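Long-range contacts in acetyl-CoA C-acetyltransferase (Syntrophomonas wolfei subsp. wolfei, PDB 7N7Z), which probably catalyses the reversible condensation of two acetyl-CoA molecules to acetoacetyl-CoA and free CoA, as in other acetoacetyl-CoA thiolases: residues B[36-41]-B[257-262]; B[13-18]-B[368-373]. All coordinates share one frame; numbering follows the deposited sequence.

Interaction 1 (B[36-41]-B[257-262]); sequences IAANAA and AAAAVF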
loop_
_atom_site.group_PDB
_atom_site.type_symbol
_atom_site.label_atom_id
_atom_site.label_comp_id
_atom_site.label_asym_id
_atom_site.label_seq_id
_atom_site.Cartn_x
_atom_site.Cartn_y
_atom_site.Cartn_z
ATOM N N ILE B 36 16.631 -3.564 25.801
ATOM C CA ILE B 36 17.421 -2.689 26.663
ATOM C C ILE B 36 16.797 -2.608 28.050
ATOM O O ILE B 36 17.488 -2.730 29.069
ATOM C CB ILE B 36 17.567 -1.296 26.023
ATOM C CG1 ILE B 36 18.451 -1.379 24.776
ATOM C CG2 ILE B 36 18.151 -0.307 27.027
ATOM C CD1 ILE B 36 18.386 -0.153 23.888
ATOM N N ALA B 37 15.478 -2.414 28.112
ATOM C CA ALA B 37 14.804 -2.339 29.405
ATOM C C ALA B 37 14.865 -3.674 30.137
ATOM O O ALA B 37 15.058 -3.710 31.358
ATOM C CB ALA B 37 13.352 -1.900 29.214
ATOM N N ALA B 38 14.701 -4.781 29.409
ATOM C CA ALA B 38 14.732 -6.094 30.043
ATOM C C ALA B 38 16.112 -6.398 30.613
ATOM O O ALA B 38 16.231 -6.884 31.744
ATOM C CB ALA B 38 14.317 -7.171 29.043
ATOM N N ASN B 39 17.167 -6.126 29.840
ATOM C CA ASN B 39 18.520 -6.363 30.334
ATOM C C ASN B 39 18.802 -5.530 31.577
ATOM O O ASN B 39 19.432 -6.009 32.527
ATOM C CB ASN B 39 19.539 -6.053 29.238
ATOM C CG ASN B 39 19.709 -7.197 28.261
ATOM O OD1 ASN B 39 19.642 -8.368 28.638
ATOM N ND2 ASN B 39 19.928 -6.864 26.994
ATOM N N ALA B 40 18.340 -4.278 31.588
ATOM C CA ALA B 40 18.538 -3.426 32.755
ATOM C C ALA B 40 17.876 -4.028 33.986
ATOM O O ALA B 40 18.498 -4.139 35.049
ATOM C CB ALA B 40 17.991 -2.026 32.479
ATOM N N ALA B 41 16.610 -4.429 33.861
ATOM C CA ALA B 41 15.914 -5.017 35.000
ATOM C C ALA B 41 16.598 -6.298 35.464
ATOM O O ALA B 41 16.730 -6.538 36.669
ATOM C CB ALA B 41 14.455 -5.288 34.635
ATOM N N ALA B 257 9.902 1.599 26.670
ATOM C CA ALA B 257 9.864 0.212 27.104
ATOM C C ALA B 257 10.216 0.154 28.583
ATOM O O ALA B 257 11.150 0.825 29.033
ATOM C CB ALA B 257 10.832 -0.667 26.303
ATOM N N ALA B 258 9.454 -0.636 29.332
ATOM C CA ALA B 258 9.733 -0.915 30.732
ATOM C C ALA B 258 9.837 -2.421 30.929
ATOM O O ALA B 258 9.306 -3.208 30.139
ATOM C CB ALA B 258 8.648 -0.337 31.648
ATOM N N ALA B 259 10.533 -2.820 31.989
ATOM C CA ALA B 259 10.696 -4.234 32.292
ATOM C C ALA B 259 10.836 -4.413 33.795
ATOM O O ALA B 259 11.207 -3.488 34.521
ATOM C CB ALA B 259 11.908 -4.828 31.567
ATOM N N ALA B 260 10.536 -5.625 34.255
ATOM C CA ALA B 260 10.602 -5.933 35.675
ATOM C C ALA B 260 10.806 -7.429 35.851
ATOM O O ALA B 260 10.320 -8.235 35.054
ATOM C CB ALA B 260 9.333 -5.478 36.406
ATOM N N VAL B 261 11.532 -7.785 36.907
ATOM C CA VAL B 261 11.777 -9.175 37.275
ATOM C C VAL B 261 10.995 -9.460 38.549
ATOM O O VAL B 261 11.254 -8.850 39.595
ATOM C CB VAL B 261 13.274 -9.457 37.472
ATOM C CG1 VAL B 261 13.489 -10.905 37.905
ATOM C CG2 VAL B 261 14.044 -9.152 36.199
ATOM N N PHE B 262 10.041 -10.382 38.462
ATOM C CA PHE B 262 9.215 -10.773 39.592
ATOM C C PHE B 262 9.655 -12.137 40.105
ATOM O O PHE B 262 10.200 -12.955 39.359
ATOM C CB PHE B 262 7.735 -10.807 39.201
ATOM C CG PHE B 262 7.197 -9.471 38.771
ATOM C CD1 PHE B 262 7.283 -9.070 37.449
ATOM C CD2 PHE B 262 6.616 -8.615 39.689
ATOM C CE1 PHE B 262 6.795 -7.841 37.049
ATOM C CE2 PHE B 262 6.127 -7.382 39.295
ATOM C CZ PHE B 262 6.217 -6.996 37.974
#
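The methyl of A259 lies against the backbone of helix 36-41, its CB 3.4 Å from A38 CA and 3.3 Å from the carbonyl oxygen A37 O. One turn apart on the helix, the methyls of A37 and A41 point at the strand and flank this methyl, each with its CB 4.0 Å from A259 CB. A37 CB also rests on the strand backbone, 3.5 Å from A257 O, while A41 CB lies 3.7 Å from A259 O. With small alanine methyls over most of the contact, the axes of the two segments approach to 6.6 Å and run within 29° of parallel. Helix 30-45 is thus laid against one face of the sheet at strands 113-121, 254-264 and 8-20, as in the layered alpha/beta thiolase fold. Further along the strand V261 takes over: at chi1 178° its CG2 lies anti to the carbonyl carbon, beside the backbone N, which places V261 CG2 3.8 Å from A41 O. No hydrogen bond crosses the interface; A37 O is already used inside the helix by A41 N. On the side of strand 113-121, A258 and A260 are bonded through their backbones to A118 and V116. The methyls of A258 and A260 point away from helix 36-41.

Interaction 2 (B[13-18]-B[368-373]); sequences MARTPI and IVSMYY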
loop_
_atom_site.group_PDB
_atom_site.type_symbol
_atom_site.label_atom_id
_atom_site.label_comp_id
_atom_site.label_asym_id
_atom_site.label_seq_id
_atom_site.Cartn_x
_atom_site.Cartn_y
_atom_site.Cartn_z
ATOM N N MET B 13 13.864 -3.469 38.241
ATOM C CA MET B 13 12.956 -2.612 37.493
ATOM C C MET B 13 13.763 -1.613 36.679
ATOM O O MET B 13 14.780 -1.099 37.150
ATOM C CB MET B 13 12.000 -1.864 38.428
ATOM C CG MET B 13 11.092 -2.770 39.232
ATOM S SD MET B 13 10.005 -1.847 40.329
ATOM C CE MET B 13 8.514 -1.800 39.351
ATOM N N ALA B 14 13.295 -1.333 35.465
ATOM C CA ALA B 14 13.974 -0.382 34.598
ATOM C C ALA B 14 13.017 0.065 33.504
ATOM O O ALA B 14 12.057 -0.631 33.165
ATOM C CB ALA B 14 15.240 -0.983 33.981
ATOM N N ARG B 15 13.296 1.247 32.963
ATOM C CA ARG B 15 12.581 1.751 31.802
ATOM C C ARG B 15 13.537 2.605 30.984
ATOM O O ARG B 15 14.525 3.133 31.500
ATOM C CB ARG B 15 11.338 2.559 32.199
ATOM C CG ARG B 15 11.615 3.894 32.890
ATOM C CD ARG B 15 10.377 4.783 32.865
ATOM N NE ARG B 15 10.579 6.061 33.541
ATOM C CZ ARG B 15 10.875 7.204 32.936
ATOM N NH1 ARG B 15 11.056 7.272 31.626
ATOM N NH2 ARG B 15 10.995 8.311 33.665
ATOM N N THR B 16 13.239 2.721 29.698
ATOM C CA THR B 16 13.944 3.657 28.842
ATOM C C THR B 16 13.335 5.039 29.015
ATOM O O THR B 16 12.278 5.195 29.632
ATOM C CB THR B 16 13.864 3.205 27.386
ATOM O OG1 THR B 16 12.541 3.432 26.884
ATOM C CG2 THR B 16 14.205 1.725 27.258
ATOM N N PRO B 17 13.984 6.077 28.494
ATOM C CA PRO B 17 13.329 7.386 28.437
ATOM C C PRO B 17 12.075 7.313 27.580
ATOM O O PRO B 17 11.927 6.442 26.720
ATOM C CB PRO B 17 14.391 8.296 27.805
ATOM C CG PRO B 17 15.690 7.596 28.037
ATOM C CD PRO B 17 15.368 6.129 27.991
ATOM N N ILE B 18 11.155 8.236 27.834
ATOM C CA ILE B 18 9.927 8.343 27.055
ATOM C C ILE B 18 10.198 9.312 25.910
ATOM O O ILE B 18 10.307 10.522 26.120
ATOM C CB ILE B 18 8.746 8.801 27.919
ATOM C CG1 ILE B 18 8.544 7.826 29.082
ATOM C CG2 ILE B 18 7.475 8.895 27.079
ATOM C CD1 ILE B 18 7.434 8.216 30.033
ATOM N N ILE B 368 4.227 1.722 37.449
ATOM C CA ILE B 368 4.647 0.884 38.567
ATOM C C ILE B 368 6.126 1.101 38.854
ATOM O O ILE B 368 6.537 1.234 40.013
ATOM C CB ILE B 368 4.345 -0.597 38.277
ATOM C CG1 ILE B 368 2.840 -0.856 38.243
ATOM C CG2 ILE B 368 4.985 -1.484 39.327
ATOM C CD1 ILE B 368 2.479 -2.129 37.514
ATOM N N VAL B 369 6.950 1.142 37.804
ATOM C CA VAL B 369 8.376 1.405 37.978
ATOM C C VAL B 369 8.582 2.761 38.641
ATOM O O VAL B 369 9.329 2.889 39.619
ATOM C CB VAL B 369 9.102 1.328 36.622
ATOM C CG1 VAL B 369 10.514 1.888 36.740
ATOM C CG2 VAL B 369 9.131 -0.104 36.111
ATOM N N SER B 370 7.926 3.797 38.114
ATOM C CA SER B 370 8.085 5.135 38.675
ATOM C C SER B 370 7.538 5.203 40.094
ATOM O O SER B 370 8.121 5.871 40.957
ATOM C CB SER B 370 7.393 6.161 37.781
ATOM O OG SER B 370 8.052 6.266 36.532
ATOM N N MET B 371 6.423 4.518 40.356
ATOM C CA MET B 371 5.874 4.486 41.706
ATOM C C MET B 371 6.923 4.015 42.705
ATOM O O MET B 371 7.184 4.684 43.712
ATOM C CB MET B 371 4.644 3.575 41.749
ATOM C CG MET B 371 3.997 3.454 43.127
ATOM S SD MET B 371 2.990 1.967 43.287
ATOM C CE MET B 371 4.272 0.731 43.439
ATOM N N TYR B 372 7.540 2.861 42.441
ATOM C CA TYR B 372 8.524 2.323 43.374
ATOM C C TYR B 372 9.644 3.325 43.632
ATOM O O TYR B 372 9.947 3.655 44.784
ATOM C CB TYR B 372 9.117 1.018 42.844
ATOM C CG TYR B 372 10.445 0.698 43.495
ATOM C CD1 TYR B 372 10.498 0.157 44.772
ATOM C CD2 TYR B 372 11.644 0.964 42.846
ATOM C CE1 TYR B 372 11.704 -0.125 45.379
ATOM C CE2 TYR B 372 12.858 0.688 43.448
ATOM C CZ TYR B 372 12.881 0.142 44.714
ATOM O OH TYR B 372 14.086 -0.135 45.319
ATOM N N TYR B 373 10.284 3.808 42.567
ATOM C CA TYR B 373 11.451 4.663 42.738
ATOM C C TYR B 373 11.108 5.975 43.430
ATOM O O TYR B 373 11.991 6.588 44.041
ATOM C CB TYR B 373 12.105 4.921 41.382
ATOM C CG TYR B 373 13.065 3.826 40.979
ATOM C CD1 TYR B 373 14.349 3.775 41.504
ATOM C CD2 TYR B 373 12.683 2.833 40.086
ATOM C CE1 TYR B 373 15.228 2.774 41.145
ATOM C CE2 TYR B 373 13.556 1.828 39.719
ATOM C CZ TYR B 373 14.827 1.802 40.253
ATOM O OH TYR B 373 15.700 0.803 39.892
HETATM O O HOH W 1 15.463 -2.075 40.001
#
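M13 leaves its strand with CG anti to the carbonyl carbon (chi1 -62°), runs extended through chi2, then bends at chi3 (98°), so that SD and CE turn onto helix 368-373. M13 CE lands on the helix backbone, 3.5 Å from V369 CA, tighter than usual for two carbons, and equally near I368 CG2. V369 CG2, anti to its own carbonyl carbon, closes in at 3.7 Å from M13 CE and also meets M13 CB. The sulfur makes a Met-aromatic contact: M13 SD is 4.7 Å from the centroid of the Y372 ring, placed obliquely, 40° off the ring normal. An alanine in place of M13 would remove CG, SD and CE, and would probably lose the packing on I368 and V369 and the sulfur contact with Y372. Y373 approaches the same residue from another side, with CG anti to its carbonyl carbon and its ring edge toward M13 O, which accepts a hydrogen bond from R44 of helix 30-45. Water 1 joins the two segments, accepting from M13 N at 2.8 Å and hydrogen-bonded to Y373 OH at 2.9 Å. Strand 13-15 belongs to the thiolase N-terminal domain and helix 368-373 to the C-terminal one, so the contact ties the two halves of the fold together. Two residues beyond M13, R15 points to the same helix, its chain extended from CG to NE. R15 NE lies 3.9 Å from S370 OG, and E202 OE2 takes both, by a salt bridge and a hydrogen bond, so S370 helps position the carboxylate. R15 NH1 makes a bent bond on a lone pair of T16 O, tilted from the guanidinium plane, and a salt bridge with D220. Two carboxylates beside this buried guanidinium would be expected to stabilise its positive charge and restrict its rotation.

Overall arrangement
The centres of interactions 1 and 2 lie about 9 Å apart, and both reach the same mixed sheet, where strands 8-20 and 254-264 are antiparallel neighbours. Backbone pairs stitch them: A259 N lies 2.9 Å from A14 O, and A257 O is equally close to T16 N, both probable hydrogen bonds. Along the chain the order is 13-18, 36-41, 257-262, 368-373, so interaction 1 is nested inside interaction 2. Helices 30-45 and 360-378 lie on opposite faces of strand 8-20, A14 reaching A40 of the former while M13 and R15 point to the latter, consistent with the layered thiolase fold. Strand 254-264 therefore carries packing within the N-terminal domain, and strand 8-20 packing across to the C-terminal one.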